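Local coordinates for protein glycoside hydrolase (Streptococcus pneumoniae serotype 4, PDB 6ORH) that probably hydrolyses alpha-L-fucosidic linkages as a family 29 glycoside hydrolase, consistent with its role in breaking down host-derived carbohydrate antigens, at residues A[217-221]-A[241-245]; A[391-396]-A[408-413]. The protein carries 2 engineered substitutions. All blocks are in the same frame, centred on the assembly; numbering follows the deposited sequence.

Contact 1 of 2, residues A[217-221]-A[241-245]; sequences GYAGD and LQHGD. With EDO (1,2-ethanediol), chain I.
Gly220 and His243 stand with their CA atoms 4.9 Å apart where the loop segment 217-221 runs past the last turn of helix 238-243, and a single backbone hydrogen bond, Gly220 N to Gln242 O at 2.9 Å, joins the two. The bond is bent, with 147° at the hydrogen.

Gln242 and His243 flank Gly220, and Tyr218 meets the Gln242 amide beyond. Gln242 is extended, its CG anti to the backbone N (chi1 172°), which lays Gln242 CG against the glycine at 3.6 Å from Gly220 N and carries the amide on to Tyr218. There the phenol ring and the amide plane are nearly perpendicular, and Gln242 OE1 reaches the ring edge in its plane, 3.9 Å from Tyr218 CD2; this is van der Waals contact. Gln242 CG also sits over one face of the His243 imidazole, toward its rim, and His243 CE1 packs 3.6 Å from Gly220 CA. His243 ND1 is bonded to Pro222 O just beyond the loop segment, which fixes the ring's rotation. At the far end an ethanediol, probably from the crystallisation liquor, makes a weak bond from its O2 to Gly217 O.

Gln242 also packs on Ser409 of the second subunit, placing this edge at the dimer interface. Gly244, with positive phi, ends the helix. The contact thus joins the loop after strand 209-211 to the C-terminal end of helix 238-243 in the TIM-barrel fucosidase domain, away from the bound glycan.

Contact 2 of 2, residues A[391-396]-A[408-413]; sequences IAAFHV and GSGHTV
Phe394 and Gly410 form a hydrogen-bonded pair in the antiparallel ladder between 391-396 and 408-413, the strand directions 170° apart. Phe394 N gives a bond to Gly410 O at 3.1 Å; Gly410 N returns one to Phe394 O at 3.0 Å. Farther on, Val396 N bonds Gly408 O at 2.9 Å, and the reverse bond from Gly408 N is weak. Between these pairs, His395 and Ser409 are a non-hydrogen-bonded pair whose CB atoms touch on one face of the sheet.

The ladder ends with the Phe394-Gly410 pair; beyond it Ala393 N and His411 O are close but badly angled, and water takes over. One water donates to Ile391 O and accepts from Val413 N; another donates to Ala392 O and lies in the plane of the His411 ring, its O 2.8 Å from His411 ND1. On the far side of strand 391-400, Ala392 and Ala393 both face Glu435 in a classic beta bulge.

Backbone atoms surround the Phe394 ring. Its CG is tucked between the backbone N and the carbonyl carbon (chi1 72°), which swings the ring across to the partner strand: Gly410 N lies over one face, while His411 O and Thr412 O meet the edge, Thr412 O 3.4 Å from Phe394 CE1. The apolar contacts belong to Val413 CG2, which approaches the ring obliquely, 3.9 Å from Phe394 CD1, and also touches Ile391 CD1.

His411 NE2 is hydrogen-bonded to His243 NE2 of the second subunit. Chemically, the contact pairs a backbone ladder with an apolar side, where the Phe394 ring packs between the two sheets against Leu381 and Leu419, and water satisfies Ile391 O and Ala392 O where the strands part.

Along the chain the two contacts follow in series, neither nested nor crossed. Contact 1 closes first, bringing the loop after strand 209-211 back to helix 238-243 across 19 intervening residues, all within the fucosidase barrel. Much later, contact 2 closes the hairpin of strands 391-400 and 403-410 at the edge of a five-stranded sheet in the F5/8 type C region. They meet directly at Asp221: Asp221 OD2 probably accepts a hydrogen bond from His411 N at 3.1 Å, and Asp221 OD1 forms a salt bridge with Arg417. The loop of contact 1 thus ties the barrel to the beta sandwich.

Contact 1 of 2, residues A[217-221]-A[241-245]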
loop_
_atom_site.group_PDB
_atom_site.type_symbol
_atom_site.label_atom_id
_atom_site.label_comp_id
_atom_site.label_asym_id
_atom_site.label_seq_id
_atom_site.Cartn_x
_atom_site.Cartn_y
_atom_site.Cartn_z
ATOM N N GLY A 217 -8.726 -6.876 5.357
ATOM C CA GLY A 217 -7.917 -6.477 6.495
ATOM C C GLY A 217 -6.953 -5.339 6.154
ATOM O O GLY A 217 -5.886 -5.220 6.778
ATOM N N TYR A 218 -7.344 -4.508 5.171
ATOM C CA TYR A 218 -6.435 -3.484 4.685
ATOM C C TYR A 218 -6.951 -2.080 5.008
ATOM O O TYR A 218 -7.945 -1.631 4.444
ATOM C CB TYR A 218 -6.276 -3.604 3.164
ATOM C CG TYR A 218 -5.329 -2.584 2.572
ATOM C CD1 TYR A 218 -3.961 -2.800 2.593
ATOM C CD2 TYR A 218 -5.795 -1.398 2.003
ATOM C CE1 TYR A 218 -3.073 -1.886 2.046
ATOM C CE2 TYR A 218 -4.915 -0.469 1.459
ATOM C CZ TYR A 218 -3.553 -0.712 1.494
ATOM O OH TYR A 218 -2.626 0.152 0.975
ATOM N N ALA A 219 -6.238 -1.382 5.889
ATOM C CA ALA A 219 -6.477 0.044 6.099
ATOM C C ALA A 219 -5.574 0.834 5.156
ATOM O O ALA A 219 -4.444 0.437 4.857
ATOM C CB ALA A 219 -6.136 0.408 7.522
ATOM N N GLY A 220 -6.072 2.002 4.743
ATOM C CA GLY A 220 -5.274 2.839 3.850
ATOM C C GLY A 220 -4.140 3.583 4.565
ATOM O O GLY A 220 -4.049 3.641 5.798
ATOM N N ASP A 221 -3.253 4.141 3.725
ATOM C CA ASP A 221 -2.309 5.152 4.173
ATOM C C ASP A 221 -2.507 6.320 3.218
ATOM O O ASP A 221 -2.216 6.180 2.030
ATOM C CB ASP A 221 -0.877 4.617 4.214
ATOM C CG ASP A 221 0.094 5.526 4.966
ATOM O OD1 ASP A 221 -0.351 6.207 5.898
ATOM O OD2 ASP A 221 1.286 5.506 4.629
ATOM N N LEU A 241 -14.018 5.439 3.222
ATOM C CA LEU A 241 -13.978 4.559 4.379
ATOM C C LEU A 241 -12.544 4.141 4.699
ATOM O O LEU A 241 -12.151 4.112 5.856
ATOM C CB LEU A 241 -14.815 3.302 4.073
ATOM C CG LEU A 241 -16.311 3.578 3.916
ATOM C CD1 LEU A 241 -17.008 2.269 3.542
ATOM C CD2 LEU A 241 -16.894 4.181 5.194
ATOM N N GLN A 242 -11.755 3.859 3.671
ATOM C CA GLN A 242 -10.453 3.207 3.823
ATOM C C GLN A 242 -9.388 4.180 4.325
ATOM O O GLN A 242 -8.416 3.754 4.957
ATOM C CB GLN A 242 -10.104 2.610 2.459
ATOM C CG GLN A 242 -8.700 2.044 2.312
ATOM C CD GLN A 242 -8.566 1.406 0.938
ATOM O OE1 GLN A 242 -9.092 0.315 0.698
ATOM N NE2 GLN A 242 -7.884 2.080 0.015
ATOM N N HIS A 243 -9.564 5.479 4.023
ATOM C CA HIS A 243 -8.554 6.475 4.376
ATOM C C HIS A 243 -9.077 7.472 5.402
ATOM O O HIS A 243 -8.292 8.269 5.931
ATOM C CB HIS A 243 -8.095 7.268 3.140
ATOM C CG HIS A 243 -7.416 6.417 2.133
ATOM N ND1 HIS A 243 -6.080 6.045 2.257
ATOM C CD2 HIS A 243 -7.854 5.866 0.964
ATOM C CE1 HIS A 243 -5.713 5.283 1.241
ATOM N NE2 HIS A 243 -6.800 5.136 0.438
ATOM N N GLY A 244 -10.399 7.466 5.638
ATOM C CA GLY A 244 -11.039 8.532 6.396
ATOM C C GLY A 244 -10.895 9.898 5.717
ATOM O O GLY A 244 -10.588 9.997 4.539
ATOM N N ASP A 245 -11.118 10.939 6.525
ATOM C CA ASP A 245 -11.294 12.290 6.012
ATOM C C ASP A 245 -10.357 13.220 6.779
ATOM O O ASP A 245 -10.513 13.379 7.998
ATOM C CB ASP A 245 -12.730 12.714 6.250
ATOM C CG ASP A 245 -13.145 14.026 5.582
ATOM O OD1 ASP A 245 -12.245 14.829 5.218
ATOM O OD2 ASP A 245 -14.379 14.222 5.443
HETATM C C1 EDO I . -2.536 -7.785 2.827
HETATM O O1 EDO I . -1.696 -6.652 2.706
HETATM C C2 EDO I . -3.908 -7.381 3.230
HETATM O O2 EDO I . -3.934 -6.258 4.098
#

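Contact 2 of 2, residues A[391-396]-A[408-413]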
loop_
_atom_site.group_PDB
_atom_site.type_symbol
_atom_site.label_atom_id
_atom_site.label_comp_id
_atom_site.label_asym_id
_atom_site.label_seq_id
_atom_site.Cartn_x
_atom_site.Cartn_y
_atom_site.Cartn_z
ATOM N N ILE A 391 -0.593 14.146 12.501
ATOM C CA ILE A 391 0.492 13.980 11.539
ATOM C C ILE A 391 -0.061 13.510 10.200
ATOM O O ILE A 391 -0.863 12.582 10.182
ATOM C CB ILE A 391 1.566 13.016 12.076
ATOM C CG1 ILE A 391 2.286 13.700 13.239
ATOM C CG2 ILE A 391 2.547 12.636 10.971
ATOM C CD1 ILE A 391 3.125 12.734 14.091
ATOM N N ALA A 392 0.398 14.135 9.118
ATOM C CA ALA A 392 -0.066 13.800 7.781
ATOM C C ALA A 392 1.049 13.278 6.880
ATOM O O ALA A 392 0.764 12.741 5.796
ATOM C CB ALA A 392 -0.736 15.027 7.173
ATOM N N ALA A 393 2.331 13.464 7.276
ATOM C CA ALA A 393 3.420 12.899 6.485
ATOM C C ALA A 393 4.679 12.814 7.331
ATOM O O ALA A 393 4.978 13.746 8.079
ATOM C CB ALA A 393 3.721 13.741 5.257
ATOM N N PHE A 394 5.397 11.704 7.180
ATOM C CA PHE A 394 6.666 11.566 7.897
ATOM C C PHE A 394 7.570 10.621 7.106
ATOM O O PHE A 394 7.108 9.842 6.263
ATOM C CB PHE A 394 6.423 11.079 9.339
ATOM C CG PHE A 394 6.001 9.630 9.386
ATOM C CD1 PHE A 394 4.668 9.293 9.151
ATOM C CD2 PHE A 394 6.935 8.604 9.509
ATOM C CE1 PHE A 394 4.285 7.960 9.058
ATOM C CE2 PHE A 394 6.555 7.273 9.413
ATOM C CZ PHE A 394 5.213 6.948 9.231
ATOM N N HIS A 395 8.883 10.644 7.393
ATOM C CA HIS A 395 9.752 9.617 6.853
ATOM C C HIS A 395 10.808 9.263 7.900
ATOM O O HIS A 395 10.973 9.969 8.892
ATOM C CB HIS A 395 10.341 10.002 5.477
ATOM C CG HIS A 395 11.208 11.218 5.475
ATOM N ND1 HIS A 395 10.678 12.491 5.357
ATOM C CD2 HIS A 395 12.558 11.364 5.549
ATOM C CE1 HIS A 395 11.664 13.376 5.383
ATOM N NE2 HIS A 395 12.820 12.705 5.498
ATOM N N VAL A 396 11.491 8.151 7.667
ATOM C CA VAL A 396 12.469 7.627 8.606
ATOM C C VAL A 396 13.746 7.352 7.820
ATOM O O VAL A 396 13.712 6.819 6.713
ATOM C CB VAL A 396 11.933 6.322 9.221
ATOM C CG1 VAL A 396 12.959 5.707 10.171
ATOM C CG2 VAL A 396 10.661 6.598 10.005
ATOM N N GLY A 408 11.986 4.221 5.385
ATOM C CA GLY A 408 10.635 4.144 4.840
ATOM C C GLY A 408 9.918 5.484 5.026
ATOM O O GLY A 408 10.470 6.438 5.583
ATOM N N SER A 409 8.676 5.553 4.525
ATOM C CA SER A 409 7.906 6.775 4.683
ATOM C C SER A 409 6.438 6.407 4.831
ATOM O O SER A 409 6.021 5.285 4.512
ATOM C CB SER A 409 8.080 7.728 3.508
ATOM O OG SER A 409 7.516 7.182 2.323
ATOM N N GLY A 410 5.667 7.407 5.246
ATOM C CA GLY A 410 4.236 7.203 5.406
ATOM C C GLY A 410 3.476 8.517 5.425
ATOM O O GLY A 410 4.044 9.617 5.309
ATOM N N HIS A 411 2.156 8.384 5.545
ATOM C CA HIS A 411 1.303 9.538 5.745
ATOM C C HIS A 411 1.014 9.721 7.234
ATOM O O HIS A 411 1.678 10.523 7.909
ATOM C CB HIS A 411 -0.007 9.361 4.944
ATOM C CG HIS A 411 0.165 9.368 3.468
ATOM N ND1 HIS A 411 -0.241 10.434 2.683
ATOM C CD2 HIS A 411 0.653 8.440 2.626
ATOM C CE1 HIS A 411 0.008 10.151 1.414
ATOM N NE2 HIS A 411 0.559 8.943 1.354
ATOM N N THR A 412 0.004 8.995 7.746
ATOM C CA THR A 412 -0.462 9.147 9.118
ATOM C C THR A 412 0.336 8.276 10.093
ATOM O O THR A 412 1.041 7.326 9.717
ATOM C CB THR A 412 -1.960 8.795 9.211
ATOM O OG1 THR A 412 -2.143 7.556 8.498
ATOM C CG2 THR A 412 -2.832 9.861 8.574
ATOM N N VAL A 413 0.191 8.631 11.368
ATOM C CA VAL A 413 0.681 7.817 12.466
ATOM C C VAL A 413 -0.544 7.248 13.186
ATOM O O VAL A 413 -0.757 6.032 13.173
ATOM C CB VAL A 413 1.603 8.665 13.372
ATOM C CG1 VAL A 413 1.957 7.898 14.655
ATOM C CG2 VAL A 413 2.912 9.026 12.646
HETATM O O HOH W 1 -1.811 10.728 11.902
HETATM O O HOH W 2 -1.301 12.624 4.068
#